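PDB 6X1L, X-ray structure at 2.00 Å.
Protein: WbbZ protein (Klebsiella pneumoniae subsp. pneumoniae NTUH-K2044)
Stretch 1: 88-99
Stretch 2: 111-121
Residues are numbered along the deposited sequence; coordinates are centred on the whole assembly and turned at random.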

# COMPACT_ATOMS: atom_id res chain seq x y z
N PHE A 88 11.49 17.70 15.37
CA PHE A 88 10.36 18.46 14.84
C PHE A 88 9.70 19.30 15.93
O PHE A 88 9.38 20.47 15.72
CB PHE A 88 9.33 17.53 14.21
CG PHE A 88 8.15 18.25 13.62
CD1 PHE A 88 8.21 18.76 12.33
CD2 PHE A 88 6.99 18.43 14.35
CE1 PHE A 88 7.13 19.43 11.79
CE2 PHE A 88 5.91 19.10 13.81
CZ PHE A 88 5.98 19.60 12.53
N ILE A 89 9.48 18.70 17.11
CA ILE A 89 8.80 19.42 18.18
C ILE A 89 9.68 20.53 18.72
O ILE A 89 9.22 21.66 18.94
CB ILE A 89 8.38 18.44 19.28
CG1 ILE A 89 7.34 17.45 18.73
CG2 ILE A 89 7.82 19.18 20.48
CD1 ILE A 89 6.84 16.46 19.75
N GLN A 90 10.97 20.26 18.92
CA GLN A 90 11.86 21.25 19.52
C GLN A 90 12.06 22.45 18.60
O GLN A 90 12.17 23.59 19.07
CB GLN A 90 13.20 20.62 19.88
CG GLN A 90 14.08 21.51 20.74
CD GLN A 90 15.33 20.81 21.21
OE1 GLN A 90 15.79 21.04 22.33
NE2 GLN A 90 15.89 19.95 20.37
N ASN A 91 12.10 22.22 17.29
CA ASN A 91 12.30 23.30 16.34
C ASN A 91 11.03 24.09 16.06
O ASN A 91 11.11 25.19 15.50
CB ASN A 91 12.85 22.75 15.02
CG ASN A 91 14.23 22.14 15.17
OD1 ASN A 91 15.00 22.52 16.05
ND2 ASN A 91 14.55 21.18 14.31
N ASN A 92 9.86 23.58 16.45
CA ASN A 92 8.59 24.22 16.14
C ASN A 92 7.77 24.57 17.37
O ASN A 92 6.70 25.18 17.23
CB ASN A 92 7.76 23.32 15.21
CG ASN A 92 8.46 23.03 13.89
OD1 ASN A 92 8.93 23.94 13.21
ND2 ASN A 92 8.53 21.75 13.54
N ILE A 93 8.25 24.23 18.57
CA ILE A 93 7.48 24.46 19.80
C ILE A 93 7.22 25.95 20.01
O ILE A 93 6.19 26.33 20.58
CB ILE A 93 8.22 23.83 21.00
CG1 ILE A 93 7.43 24.03 22.30
CG2 ILE A 93 9.63 24.40 21.13
CD1 ILE A 93 6.55 22.86 22.66
N GLY A 94 8.13 26.82 19.56
CA GLY A 94 7.97 28.24 19.77
C GLY A 94 6.92 28.89 18.90
O GLY A 94 6.47 30.00 19.21
N LYS A 95 6.51 28.22 17.82
CA LYS A 95 5.55 28.80 16.89
C LYS A 95 4.11 28.77 17.40
O LYS A 95 3.29 29.55 16.92
CB LYS A 95 5.59 28.07 15.54
CG LYS A 95 6.92 28.08 14.82
CD LYS A 95 6.82 27.28 13.52
CE LYS A 95 8.15 27.20 12.80
NZ LYS A 95 8.04 26.41 11.54
N PHE A 96 3.80 27.89 18.34
CA PHE A 96 2.41 27.63 18.72
C PHE A 96 2.16 27.98 20.18
O PHE A 96 3.08 28.11 20.99
CB PHE A 96 2.05 26.16 18.46
CG PHE A 96 2.25 25.73 17.03
CD1 PHE A 96 3.45 25.16 16.63
CD2 PHE A 96 1.25 25.91 16.09
CE1 PHE A 96 3.64 24.76 15.31
CE2 PHE A 96 1.44 25.52 14.78
CZ PHE A 96 2.63 24.94 14.39
N HIS A 97 0.87 28.15 20.50
CA HIS A 97 0.46 28.41 21.87
C HIS A 97 0.64 27.17 22.74
O HIS A 97 1.11 27.26 23.88
CB HIS A 97 -0.99 28.89 21.90
CG HIS A 97 -1.53 29.12 23.27
ND1 HIS A 97 -2.43 28.26 23.87
CD2 HIS A 97 -1.32 30.12 24.17
CE1 HIS A 97 -2.74 28.71 25.07
NE2 HIS A 97 -2.08 29.84 25.28
N LYS A 98 0.25 26.01 22.22
CA LYS A 98 0.41 24.73 22.90
C LYS A 98 0.82 23.68 21.87
O LYS A 98 0.62 23.85 20.67
CB LYS A 98 -0.88 24.27 23.59
CG LYS A 98 -1.37 25.17 24.71
CD LYS A 98 -0.42 25.12 25.89
CE LYS A 98 -0.95 25.94 27.05
NZ LYS A 98 0.01 25.95 28.18
N VAL A 99 1.40 22.59 22.37
CA VAL A 99 1.68 21.42 21.56
C VAL A 99 0.96 20.24 22.21
O VAL A 99 1.27 19.87 23.35
CB VAL A 99 3.18 21.14 21.41
CG1 VAL A 99 3.41 19.73 20.87
CG2 VAL A 99 3.80 22.16 20.48
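Stretch 2 111-121: DLFINNIDKFV

Stretch 2 repeats the plan of stretch 1: a helix, a turn, then a strand, with helix beside helix (the CA atoms of Q90 and L112 are 7.6 Å apart) and the strands parallel. V99 pairs with F120, and both its N and its O are satisfied by stretch 2: V99 N donates to K119 O at 2.9 Å, and V99 O accepts from V121 N at 2.9 Å, both nearly linear. Bonding to the residues before and after its partner is the signature of a parallel bridge.

K119 satisfies two carbonyls of the turn in stretch 1. Its side chain is long and flexible, and K119 NZ donates to I93 O at 2.9 Å and to F96 O at 2.8 Å, so one ammonium ties the turn together. K98 answers in the other direction, K98 NZ reaching D118 O at a very short 2.4 Å. Within stretch 2, the N116 amide satisfies L112 O, N116 ND2 donating to it, also at 2.4 Å.

The ring of F120 joins the helix to the sheet. I89 CG2 lies 3.5 Å from F120 CZ and V99 CG1 3.6 Å from F120 CE1, both at the ring edge, while I93 CD1 approaches F120 CE1 at 3.7 Å. Branched aliphatic side chains suit this packing, offering methyl groups to the aromatic ring.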

# COMPACT_ATOMS: atom_id res chain seq x y z
N ASP A 111 14.76 15.95 29.24
CA ASP A 111 15.04 17.37 29.12
C ASP A 111 13.98 18.09 28.30
O ASP A 111 13.63 19.24 28.60
CB ASP A 111 16.42 17.58 28.50
CG ASP A 111 16.83 19.04 28.43
OD1 ASP A 111 16.29 19.86 29.21
OD2 ASP A 111 17.69 19.38 27.58
N LEU A 112 13.44 17.43 27.27
CA LEU A 112 12.43 18.07 26.43
C LEU A 112 11.14 18.34 27.21
O LEU A 112 10.54 19.41 27.07
CB LEU A 112 12.14 17.21 25.21
CG LEU A 112 11.12 17.79 24.22
CD1 LEU A 112 11.67 19.03 23.54
CD2 LEU A 112 10.70 16.74 23.20
N PHE A 113 10.71 17.39 28.03
CA PHE A 113 9.41 17.51 28.68
C PHE A 113 9.48 18.34 29.96
O PHE A 113 8.50 18.99 30.32
CB PHE A 113 8.83 16.13 28.95
CG PHE A 113 8.44 15.40 27.69
CD1 PHE A 113 7.21 15.64 27.10
CD2 PHE A 113 9.31 14.52 27.09
CE1 PHE A 113 6.85 14.98 25.93
CE2 PHE A 113 8.96 13.86 25.92
CZ PHE A 113 7.73 14.09 25.34
N ILE A 114 10.63 18.34 30.65
CA ILE A 114 10.77 19.19 31.83
C ILE A 114 10.81 20.66 31.44
O ILE A 114 10.16 21.50 32.07
CB ILE A 114 12.01 18.78 32.64
CG1 ILE A 114 11.78 17.41 33.29
CG2 ILE A 114 12.35 19.83 33.70
CD1 ILE A 114 13.04 16.78 33.85
N ASN A 115 11.56 20.99 30.39
CA ASN A 115 11.75 22.39 30.01
C ASN A 115 10.61 22.96 29.17
O ASN A 115 10.61 24.17 28.91
CB ASN A 115 13.08 22.56 29.27
CG ASN A 115 14.27 22.56 30.21
OD1 ASN A 115 14.19 23.10 31.32
ND2 ASN A 115 15.37 21.97 29.78
N ASN A 116 9.64 22.15 28.76
CA ASN A 116 8.50 22.63 27.99
C ASN A 116 7.18 22.26 28.66
O ASN A 116 6.16 22.11 27.99
CB ASN A 116 8.54 22.09 26.56
CG ASN A 116 9.83 22.43 25.84
OD1 ASN A 116 10.01 23.55 25.37
ND2 ASN A 116 10.73 21.46 25.75
N ILE A 117 7.19 22.11 29.98
CA ILE A 117 6.01 21.65 30.70
C ILE A 117 4.85 22.62 30.55
O ILE A 117 3.68 22.22 30.60
CB ILE A 117 6.36 21.40 32.19
CG1 ILE A 117 5.21 20.72 32.92
CG2 ILE A 117 6.75 22.71 32.88
CD1 ILE A 117 5.58 20.20 34.30
N ASP A 118 5.13 23.91 30.34
CA ASP A 118 4.07 24.90 30.23
C ASP A 118 3.40 24.94 28.86
O ASP A 118 2.37 25.60 28.71
CB ASP A 118 4.61 26.29 30.58
CG ASP A 118 4.66 26.53 32.08
OD1 ASP A 118 5.67 26.15 32.71
OD2 ASP A 118 3.70 27.10 32.62
N LYS A 119 3.95 24.24 27.86
CA LYS A 119 3.34 24.22 26.54
C LYS A 119 2.85 22.85 26.11
O LYS A 119 2.03 22.78 25.18
CB LYS A 119 4.33 24.75 25.49
CG LYS A 119 5.02 26.04 25.91
CD LYS A 119 5.68 26.74 24.73
CE LYS A 119 4.65 27.33 23.79
NZ LYS A 119 5.29 28.10 22.70
N PHE A 120 3.28 21.78 26.76
CA PHE A 120 2.95 20.42 26.36
C PHE A 120 1.64 19.96 26.99
O PHE A 120 1.40 20.16 28.18
CB PHE A 120 4.06 19.44 26.77
CG PHE A 120 5.14 19.29 25.75
CD1 PHE A 120 4.90 19.48 24.41
CD2 PHE A 120 6.42 18.94 26.15
CE1 PHE A 120 5.91 19.33 23.48
CE2 PHE A 120 7.44 18.79 25.23
CZ PHE A 120 7.18 18.98 23.89
N VAL A 121 0.80 19.33 26.17
CA VAL A 121 -0.32 18.53 26.65
C VAL A 121 -0.10 17.13 26.08
O VAL A 121 -0.14 16.93 24.86
CB VAL A 121 -1.68 19.11 26.22
CG1 VAL A 121 -2.81 18.23 26.73
CG2 VAL A 121 -1.83 20.53 26.74